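PDB 3E9D: fructose-2,6-bisphosphatase TIGAR B from Danio rerio, which probably hydrolyses fructose 2,6-bisphosphate to fructose 6-phosphate and phosphate, and so restrains glycolysis in favour of the pentose phosphate pathway. Local coordinates for residues A[85-94]-A[120-131]. Residues are numbered along the deposited sequence; the frame is centred on the assembly and turned at random.
Sequences PLLRERGFGV and PGGETLEQVKTR
Arg131 presents NH1 and NH2 end-on to the backbone oxygen of Arg88, with NH1 2.8 Å from Arg88 O, a worked case of one guanidinium shared between a loop carbonyl and a carboxylate. NH1 also makes a weak, bent bond to Leu86 O. The other flank of the guanidinium is used on Glu123 in a side-on salt bridge: NE meets OE2 and NH2 meets OE1, each on a syn lone pair. The anti lone pair of Glu123 OE1 takes the amide of Gly91 (N to OE1 2.8 Å), so this oxygen serves both a charge and the backbone. Arg131 CD lies against one face of the Arg88 guanidinium, and the bend at chi3 (-77°) swings NE and the planar group round from there; the two groups stack with planes 24° apart, the nearby Glu123 carboxylate probably easing the pairing of like charges. In this branch of the histidine phosphatase superfamily, the loop after strand 81-83 carries Glu89, the inferred proton donor/acceptor, and the contact ties the backbone on both sides of it to Glu123, just ahead of helix 125-146, and to Arg131 in the helix's second turn. With an alanine in place of Arg131, Arg88 O is likely to lose both guanidinium donors and the Glu123 carboxylate its salt-bridge partner. Glu123 uses its backbone too, N donating to Gly91 O (2.9 Å) while its O is gripped by NE and NH2 of Arg90. A water donates to both Gly91 O and Glu123 O. Further along, Val94 N gives a nearly straight bond to Pro120 O (3.0 Å).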
loop_
_atom_site.group_PDB
_atom_site.type_symbol
_atom_site.label_atom_id
_atom_site.label_comp_id
_atom_site.label_asym_id
_atom_site.label_seq_id
_atom_site.Cartn_x
_atom_site.Cartn_y
_atom_site.Cartn_z
ATOM N N PRO A 85 10.438 6.558 4.841
ATOM C CA PRO A 85 10.770 5.421 5.688
ATOM C C PRO A 85 9.573 4.886 6.482
ATOM O O PRO A 85 9.615 3.742 6.923
ATOM C CB PRO A 85 11.821 5.989 6.641
ATOM C CG PRO A 85 12.412 7.157 5.901
ATOM C CD PRO A 85 11.239 7.753 5.193
ATOM N N LEU A 86 8.506 5.677 6.644
ATOM C CA LEU A 86 7.324 5.167 7.342
ATOM C C LEU A 86 6.659 4.005 6.589
ATOM O O LEU A 86 5.919 3.218 7.184
ATOM C CB LEU A 86 6.304 6.293 7.625
ATOM C CG LEU A 86 6.640 7.355 8.686
ATOM C CD1 LEU A 86 5.660 8.569 8.580
ATOM C CD2 LEU A 86 6.587 6.737 10.096
ATOM N N LEU A 87 6.939 3.888 5.287
ATOM C CA LEU A 87 6.412 2.770 4.485
ATOM C C LEU A 87 7.237 1.467 4.499
ATOM O O LEU A 87 6.900 0.529 3.756
ATOM C CB LEU A 87 6.226 3.204 3.022
ATOM C CG LEU A 87 5.308 4.400 2.769
ATOM C CD1 LEU A 87 5.272 4.736 1.267
ATOM C CD2 LEU A 87 3.880 4.095 3.294
ATOM N N ARG A 88 8.318 1.415 5.282
ATOM C CA ARG A 88 9.164 0.216 5.354
ATOM C C ARG A 88 8.402 -0.965 5.918
ATOM O O ARG A 88 7.422 -0.805 6.665
ATOM C CB ARG A 88 10.452 0.450 6.171
ATOM C CG ARG A 88 10.239 0.690 7.689
ATOM C CD ARG A 88 11.534 1.286 8.332
ATOM N NE ARG A 88 11.382 1.487 9.775
ATOM C CZ ARG A 88 10.844 2.565 10.350
ATOM N NH1 ARG A 88 10.369 3.576 9.618
ATOM N NH2 ARG A 88 10.773 2.633 11.674
ATOM N N GLU A 89 8.878 -2.151 5.570
ATOM C CA GLU A 89 8.280 -3.386 6.020
ATOM C C GLU A 89 8.333 -3.504 7.554
ATOM O O GLU A 89 9.218 -2.940 8.196
ATOM C CB GLU A 89 9.028 -4.567 5.381
ATOM C CG GLU A 89 8.476 -5.971 5.746
ATOM C CD GLU A 89 6.981 -6.132 5.432
ATOM O OE1 GLU A 89 6.171 -5.305 5.910
ATOM O OE2 GLU A 89 6.604 -7.093 4.703
ATOM N N ARG A 90 7.381 -4.243 8.123
ATOM C CA ARG A 90 7.449 -4.647 9.511
ATOM C C ARG A 90 8.834 -5.199 9.866
ATOM O O ARG A 90 9.399 -6.029 9.135
ATOM C CB ARG A 90 6.381 -5.705 9.790
ATOM C CG ARG A 90 6.388 -6.197 11.224
ATOM C CD ARG A 90 5.128 -7.016 11.508
ATOM N NE ARG A 90 5.093 -7.346 12.924
ATOM C CZ ARG A 90 4.225 -8.179 13.480
ATOM N NH1 ARG A 90 3.286 -8.774 12.734
ATOM N NH2 ARG A 90 4.301 -8.407 14.785
ATOM N N GLY A 91 9.388 -4.730 10.986
ATOM C CA GLY A 91 10.678 -5.245 11.449
ATOM C C GLY A 91 10.527 -6.627 12.056
ATOM O O GLY A 91 9.610 -6.865 12.842
ATOM N N PHE A 92 11.438 -7.537 11.706
ATOM C CA PHE A 92 11.401 -8.904 12.250
ATOM C C PHE A 92 12.599 -9.246 13.134
ATOM O O PHE A 92 12.730 -10.385 13.551
ATOM C CB PHE A 92 11.230 -9.946 11.119
ATOM C CG PHE A 92 9.902 -9.834 10.412
ATOM C CD1 PHE A 92 8.731 -10.219 11.052
ATOM C CD2 PHE A 92 9.820 -9.283 9.142
ATOM C CE1 PHE A 92 7.497 -10.080 10.419
ATOM C CE2 PHE A 92 8.576 -9.146 8.496
ATOM C CZ PHE A 92 7.432 -9.540 9.129
ATOM N N GLY A 93 13.470 -8.269 13.404
ATOM C CA GLY A 93 14.540 -8.441 14.402
ATOM C C GLY A 93 15.382 -9.662 14.095
ATOM O O GLY A 93 15.797 -9.870 12.939
ATOM N N VAL A 94 15.599 -10.497 15.100
ATOM C CA VAL A 94 16.486 -11.666 14.927
ATOM C C VAL A 94 15.916 -12.745 13.976
ATOM O O VAL A 94 16.654 -13.615 13.527
ATOM C CB VAL A 94 16.880 -12.317 16.277
ATOM C CG1 VAL A 94 17.718 -11.347 17.120
ATOM C CG2 VAL A 94 15.627 -12.821 17.045
ATOM N N PRO A 120 12.319 -11.080 19.219
ATOM C CA PRO A 120 13.209 -10.033 19.773
ATOM C C PRO A 120 13.806 -9.156 18.654
ATOM O O PRO A 120 14.183 -9.667 17.599
ATOM C CB PRO A 120 14.295 -10.842 20.499
ATOM C CG PRO A 120 13.563 -12.147 20.887
ATOM C CD PRO A 120 12.706 -12.436 19.663
ATOM N N GLY A 121 13.858 -7.849 18.901
ATOM C CA GLY A 121 14.235 -6.857 17.906
ATOM C C GLY A 121 13.169 -6.514 16.880
ATOM O O GLY A 121 13.399 -5.664 16.036
ATOM N N GLY A 122 12.014 -7.172 16.924
ATOM C CA GLY A 122 11.009 -6.997 15.880
ATOM C C GLY A 122 10.012 -5.920 16.274
ATOM O O GLY A 122 10.069 -5.401 17.380
ATOM N N GLU A 123 9.115 -5.583 15.353
ATOM C CA GLU A 123 8.057 -4.610 15.594
ATOM C C GLU A 123 6.753 -5.328 15.897
ATOM O O GLU A 123 6.423 -6.314 15.243
ATOM C CB GLU A 123 7.807 -3.781 14.344
ATOM C CG GLU A 123 8.581 -2.500 14.224
ATOM C CD GLU A 123 8.161 -1.724 12.965
ATOM O OE1 GLU A 123 8.271 -2.277 11.843
ATOM O OE2 GLU A 123 7.718 -0.564 13.119
ATOM N N THR A 124 5.990 -4.821 16.848
ATOM C CA THR A 124 4.650 -5.370 17.083
ATOM C C THR A 124 3.681 -4.865 15.999
ATOM O O THR A 124 3.996 -3.923 15.248
ATOM C CB THR A 124 4.096 -4.965 18.441
ATOM O OG1 THR A 124 3.863 -3.552 18.429
ATOM C CG2 THR A 124 5.097 -5.334 19.587
ATOM N N LEU A 125 2.518 -5.499 15.912
ATOM C CA LEU A 125 1.498 -5.048 14.981
ATOM C C LEU A 125 1.088 -3.596 15.238
ATOM O O LEU A 125 0.945 -2.839 14.296
ATOM C CB LEU A 125 0.268 -5.965 15.013
ATOM C CG LEU A 125 -0.742 -5.727 13.889
ATOM C CD1 LEU A 125 -1.361 -7.052 13.431
ATOM C CD2 LEU A 125 -1.828 -4.720 14.318
ATOM N N GLU A 126 0.909 -3.207 16.498
ATOM C CA GLU A 126 0.522 -1.817 16.812
ATOM C C GLU A 126 1.580 -0.791 16.402
ATOM O O GLU A 126 1.237 0.319 15.995
ATOM C CB GLU A 126 0.179 -1.642 18.299
ATOM C CG GLU A 126 -1.245 -2.077 18.669
ATOM C CD GLU A 126 -2.332 -1.409 17.814
ATOM O OE1 GLU A 126 -2.448 -0.160 17.830
ATOM O OE2 GLU A 126 -3.074 -2.140 17.120
ATOM N N GLN A 127 2.857 -1.162 16.529
ATOM C CA GLN A 127 3.954 -0.308 16.083
ATOM C C GLN A 127 3.912 -0.093 14.564
ATOM O O GLN A 127 4.065 1.017 14.090
ATOM C CB GLN A 127 5.308 -0.904 16.505
ATOM C CG GLN A 127 5.618 -0.706 17.986
ATOM C CD GLN A 127 6.941 -1.362 18.401
ATOM O OE1 GLN A 127 7.183 -2.538 18.127
ATOM N NE2 GLN A 127 7.795 -0.591 19.063
ATOM N N VAL A 128 3.700 -1.158 13.806
ATOM C CA VAL A 128 3.525 -1.017 12.356
ATOM C C VAL A 128 2.311 -0.130 12.024
ATOM O O VAL A 128 2.390 0.760 11.176
ATOM C CB VAL A 128 3.421 -2.391 11.643
ATOM C CG1 VAL A 128 3.272 -2.189 10.122
ATOM C CG2 VAL A 128 4.625 -3.237 11.947
ATOM N N LYS A 129 1.186 -0.373 12.692
ATOM C CA LYS A 129 -0.023 0.419 12.451
ATOM C C LYS A 129 0.159 1.907 12.782
ATOM O O LYS A 129 -0.328 2.783 12.045
ATOM C CB LYS A 129 -1.205 -0.157 13.234
ATOM C CG LYS A 129 -2.546 0.496 12.886
ATOM C CD LYS A 129 -3.639 0.129 13.913
ATOM C CE LYS A 129 -4.017 -1.334 13.832
ATOM N NZ LYS A 129 -5.198 -1.656 14.713
ATOM N N THR A 130 0.844 2.191 13.896
ATOM C CA THR A 130 1.206 3.565 14.227
ATOM C C THR A 130 1.995 4.245 13.095
ATOM O O THR A 130 1.733 5.402 12.774
ATOM C CB THR A 130 1.978 3.616 15.565
ATOM O OG1 THR A 130 1.094 3.171 16.606
ATOM C CG2 THR A 130 2.486 5.021 15.881
ATOM N N ARG A 131 2.933 3.522 12.479
ATOM C CA ARG A 131 3.670 4.057 11.319
ATOM C C ARG A 131 2.754 4.417 10.142
ATOM O O ARG A 131 2.899 5.487 9.530
ATOM C CB ARG A 131 4.762 3.081 10.854
ATOM C CG ARG A 131 5.948 2.994 11.821
ATOM C CD ARG A 131 7.178 2.435 11.117
ATOM N NE ARG A 131 7.162 0.975 10.904
ATOM C CZ ARG A 131 7.039 0.383 9.716
ATOM N NH1 ARG A 131 6.868 1.102 8.606
ATOM N NH2 ARG A 131 7.112 -0.935 9.629
HETATM O O HOH W 1 7.834 -8.667 14.138
HETATM O O HOH W 2 13.766 -5.386 12.655
#